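Local atomic coordinates of enoyl-CoA hydratase (Bacillus halodurans, PDB entry 3LKE), a protein that is named an enoyl-CoA hydratase and belongs to the crotonase-like family, whose members act on acyl-CoA thioesters, though its own reaction is not established. Residues Leu68-Ser76 / Phe242-Glu252. Numbering follows the deposited sequence.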
loop_
_atom_site.group_PDB
_atom_site.type_symbol
_atom_site.label_atom_id
_atom_site.label_comp_id
_atom_site.label_asym_id
_atom_site.label_seq_id
_atom_site.Cartn_x
_atom_site.Cartn_y
_atom_site.Cartn_z
ATOM N N LEU A 68 20.914 -19.531 15.550
ATOM C CA LEU A 68 21.081 -20.703 14.697
ATOM C C LEU A 68 21.091 -21.990 15.520
ATOM O O LEU A 68 20.353 -22.933 15.232
ATOM C CB LEU A 68 22.389 -20.598 13.914
ATOM C CG LEU A 68 22.324 -20.290 12.415
ATOM C CD1 LEU A 68 21.064 -19.528 12.032
ATOM C CD2 LEU A 68 23.581 -19.552 11.969
ATOM N N GLU A 69 21.933 -22.018 16.547
ATOM C CA GLU A 69 22.078 -23.202 17.386
ATOM C C GLU A 69 20.747 -23.630 17.993
ATOM O O GLU A 69 20.455 -24.831 18.110
ATOM C CB GLU A 69 23.107 -22.952 18.499
ATOM C CG GLU A 69 24.516 -22.664 17.994
ATOM C CD GLU A 69 24.643 -21.304 17.316
ATOM O OE1 GLU A 69 23.824 -20.403 17.601
ATOM O OE2 GLU A 69 25.573 -21.132 16.497
ATOM N N ASP A 70 19.942 -22.649 18.387
ATOM C CA ASP A 70 18.630 -22.948 18.951
ATOM C C ASP A 70 17.682 -23.472 17.868
ATOM O O ASP A 70 16.931 -24.423 18.095
ATOM C CB ASP A 70 18.048 -21.721 19.652
ATOM C CG ASP A 70 18.785 -21.387 20.933
ATOM O OD1 ASP A 70 19.255 -22.333 21.598
ATOM O OD2 ASP A 70 18.901 -20.191 21.275
ATOM N N LEU A 71 17.727 -22.860 16.688
ATOM C CA LEU A 71 16.932 -23.353 15.567
ATOM C C LEU A 71 17.350 -24.777 15.203
ATOM O O LEU A 71 16.507 -25.621 14.906
ATOM C CB LEU A 71 17.063 -22.438 14.347
ATOM C CG LEU A 71 16.565 -21.005 14.554
ATOM C CD1 LEU A 71 17.067 -20.110 13.435
ATOM C CD2 LEU A 71 15.050 -20.950 14.670
ATOM N N LEU A 72 18.652 -25.043 15.242
ATOM C CA LEU A 72 19.161 -26.385 14.976
ATOM C C LEU A 72 18.586 -27.401 15.959
ATOM O O LEU A 72 18.276 -28.532 15.584
ATOM C CB LEU A 72 20.685 -26.402 15.026
ATOM C CG LEU A 72 21.350 -27.753 14.767
ATOM C CD1 LEU A 72 20.764 -28.435 13.528
ATOM C CD2 LEU A 72 22.855 -27.578 14.632
ATOM N N ILE A 73 18.438 -26.993 17.213
ATOM C CA ILE A 73 17.815 -27.846 18.218
ATOM C C ILE A 73 16.371 -28.182 17.836
ATOM O O ILE A 73 15.963 -29.344 17.870
ATOM C CB ILE A 73 17.876 -27.204 19.617
ATOM C CG1 ILE A 73 19.313 -27.256 20.148
ATOM C CG2 ILE A 73 16.920 -27.904 20.578
ATOM C CD1 ILE A 73 19.575 -26.331 21.313
ATOM N N CYS A 74 15.606 -27.166 17.455
ATOM C CA CYS A 74 14.231 -27.377 17.007
ATOM C C CYS A 74 14.127 -28.279 15.781
ATOM O O CYS A 74 13.168 -29.035 15.646
ATOM C CB CYS A 74 13.543 -26.041 16.724
ATOM S SG CYS A 74 13.173 -25.080 18.198
ATOM N N ALA A 75 15.099 -28.195 14.876
ATOM C CA ALA A 75 15.088 -29.060 13.703
ATOM C C ALA A 75 15.405 -30.496 14.101
ATOM O O ALA A 75 14.990 -31.438 13.431
ATOM C CB ALA A 75 16.085 -28.574 12.663
ATOM N N SER A 76 16.140 -30.650 15.200
ATOM C CA SER A 76 16.576 -31.965 15.673
ATOM C C SER A 76 15.560 -32.609 16.612
ATOM O O SER A 76 15.653 -33.799 16.907
ATOM C CB SER A 76 17.926 -31.850 16.395
ATOM O OG SER A 76 18.891 -31.196 15.589
ATOM N N PHE A 242 10.321 -27.421 9.271
ATOM C CA PHE A 242 11.296 -27.926 10.245
ATOM C C PHE A 242 11.235 -29.452 10.390
ATOM O O PHE A 242 12.059 -30.051 11.082
ATOM C CB PHE A 242 11.126 -27.238 11.597
ATOM C CG PHE A 242 12.028 -26.059 11.781
ATOM C CD1 PHE A 242 11.835 -24.905 11.040
ATOM C CD2 PHE A 242 13.076 -26.102 12.692
ATOM C CE1 PHE A 242 12.663 -23.819 11.195
ATOM C CE2 PHE A 242 13.919 -25.013 12.853
ATOM C CZ PHE A 242 13.713 -23.870 12.107
ATOM N N LYS A 243 10.269 -30.069 9.713
ATOM C CA LYS A 243 10.146 -31.527 9.690
ATOM C C LYS A 243 10.898 -32.110 8.500
ATOM O O LYS A 243 11.038 -33.327 8.376
ATOM C CB LYS A 243 8.677 -31.942 9.598
ATOM C CG LYS A 243 7.838 -31.561 10.801
ATOM C CD LYS A 243 6.439 -32.146 10.679
ATOM C CE LYS A 243 5.558 -31.725 11.847
ATOM N NZ LYS A 243 4.156 -32.222 11.708
ATOM N N GLN A 244 11.367 -31.235 7.615
ATOM C CA GLN A 244 12.054 -31.665 6.400
ATOM C C GLN A 244 13.562 -31.684 6.640
ATOM O O GLN A 244 14.114 -30.755 7.222
ATOM C CB GLN A 244 11.668 -30.756 5.219
ATOM C CG GLN A 244 10.169 -30.797 4.914
ATOM C CD GLN A 244 9.699 -29.776 3.877
ATOM O OE1 GLN A 244 10.342 -29.555 2.843
ATOM N NE2 GLN A 244 8.553 -29.163 4.144
ATOM N N THR A 245 14.225 -32.748 6.205
ATOM C CA THR A 245 15.645 -32.928 6.502
ATOM C C THR A 245 16.548 -31.822 5.949
ATOM O O THR A 245 17.633 -31.585 6.480
ATOM C CB THR A 245 16.166 -34.296 6.005
ATOM O OG1 THR A 245 16.104 -34.348 4.576
ATOM C CG2 THR A 245 15.335 -35.419 6.591
ATOM N N GLU A 246 16.101 -31.145 4.895
ATOM C CA GLU A 246 16.897 -30.078 4.289
ATOM C C GLU A 246 17.184 -28.942 5.277
ATOM O O GLU A 246 18.258 -28.335 5.247
ATOM C CB GLU A 246 16.196 -29.518 3.047
ATOM C CG GLU A 246 16.944 -28.376 2.368
ATOM C CD GLU A 246 18.225 -28.828 1.687
ATOM O OE1 GLU A 246 18.385 -30.043 1.455
ATOM O OE2 GLU A 246 19.070 -27.966 1.373
ATOM N N ILE A 247 16.212 -28.653 6.137
ATOM C CA ILE A 247 16.324 -27.548 7.085
ATOM C C ILE A 247 17.365 -27.894 8.152
ATOM O O ILE A 247 18.232 -27.079 8.479
ATOM C CB ILE A 247 14.958 -27.214 7.732
ATOM C CG1 ILE A 247 14.093 -26.343 6.800
ATOM C CG2 ILE A 247 15.151 -26.468 9.038
ATOM C CD1 ILE A 247 13.811 -26.927 5.426
ATOM N N LYS A 248 17.292 -29.111 8.683
ATOM C CA LYS A 248 18.306 -29.566 9.639
ATOM C C LYS A 248 19.684 -29.488 8.988
ATOM O O LYS A 248 20.629 -28.957 9.570
ATOM C CB LYS A 248 18.011 -31.001 10.089
ATOM C CG LYS A 248 19.006 -31.587 11.081
ATOM C CD LYS A 248 18.594 -33.009 11.454
ATOM C CE LYS A 248 19.552 -33.645 12.447
ATOM N NZ LYS A 248 19.525 -32.958 13.768
ATOM N N LYS A 249 19.788 -30.012 7.771
ATOM C CA LYS A 249 21.048 -30.008 7.038
ATOM C C LYS A 249 21.574 -28.588 6.871
ATOM O O LYS A 249 22.765 -28.331 7.066
ATOM C CB LYS A 249 20.879 -30.676 5.671
ATOM C CG LYS A 249 22.151 -30.741 4.846
ATOM C CD LYS A 249 21.853 -31.129 3.408
ATOM C CE LYS A 249 23.127 -31.505 2.668
ATOM N NZ LYS A 249 24.208 -30.506 2.881
ATOM N N ARG A 250 20.687 -27.664 6.515
ATOM C CA ARG A 250 21.102 -26.290 6.266
ATOM C C ARG A 250 21.549 -25.603 7.551
ATOM O O ARG A 250 22.603 -24.971 7.589
ATOM C CB ARG A 250 19.984 -25.493 5.581
ATOM C CG ARG A 250 19.918 -25.739 4.085
ATOM C CD ARG A 250 18.731 -25.041 3.411
ATOM N NE ARG A 250 18.667 -25.409 1.997
ATOM C CZ ARG A 250 18.783 -24.560 0.979
ATOM N NH1 ARG A 250 18.941 -23.262 1.186
ATOM N NH2 ARG A 250 18.729 -25.020 -0.260
ATOM N N LEU A 251 20.745 -25.733 8.599
ATOM C CA LEU A 251 21.090 -25.153 9.888
ATOM C C LEU A 251 22.401 -25.739 10.400
ATOM O O LEU A 251 23.211 -25.033 11.005
ATOM C CB LEU A 251 19.974 -25.396 10.905
ATOM C CG LEU A 251 18.667 -24.645 10.667
ATOM C CD1 LEU A 251 17.634 -25.037 11.704
ATOM C CD2 LEU A 251 18.901 -23.130 10.671
ATOM N N GLU A 252 22.605 -27.030 10.150
ATOM C CA GLU A 252 23.809 -27.721 10.604
ATOM C C GLU A 252 25.055 -27.135 9.963
ATOM O O GLU A 252 26.109 -27.060 10.595
ATOM C CB GLU A 252 23.723 -29.225 10.309
ATOM C CG GLU A 252 23.134 -30.046 11.434
ATOM C CD GLU A 252 22.793 -31.463 11.010
ATOM O OE1 GLU A 252 22.766 -31.729 9.785
ATOM O OE2 GLU A 252 22.547 -32.308 11.897
#
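L251 packs against the L71 turn of helix 68-76. Its CB points toward that helix and meets CD1 of L72. CG, anti to the carbonyl carbon (chi1 -69°), carries both methyls to the L71 turn. CD1 of L251 lies 3.4 Å from O of L71 and 4.0 Å from CB of A75. CD2 rests near CB of L71. The two helices run antiparallel at 151°, with their axes 9.1 Å apart. A75, with only a methyl, sits where the backbones come close: its CB is 3.9 Å from CA of K248. F242 turns a ring edge to helix 68-76. CE2 of F242 is 3.4 Å from O of L71, and that oxygen and N of A75 lie in the ring plane. CG2 of I247 sits over one face. CD1 of L72 meets CG of E252, the two side chains crossing at about a right angle. K248 runs out extended and bends at its last torsion, which brings NZ to 2.6 Å from OG of S76. The OG of S76 donates a hydrogen bond to O of L72. With an alanine at S76 the hydroxyl is gone, and O of L72 is likely to lose its side-chain donor and NZ of K248 its close oxygen neighbour. M141 of helix 138-141 touches L68, L71 and L251, while Y208 of the second subunit packs on I247. This is antiparallel helix packing, joining the C-terminal helix of a crotonase-like fold to the helix after strand 51-56.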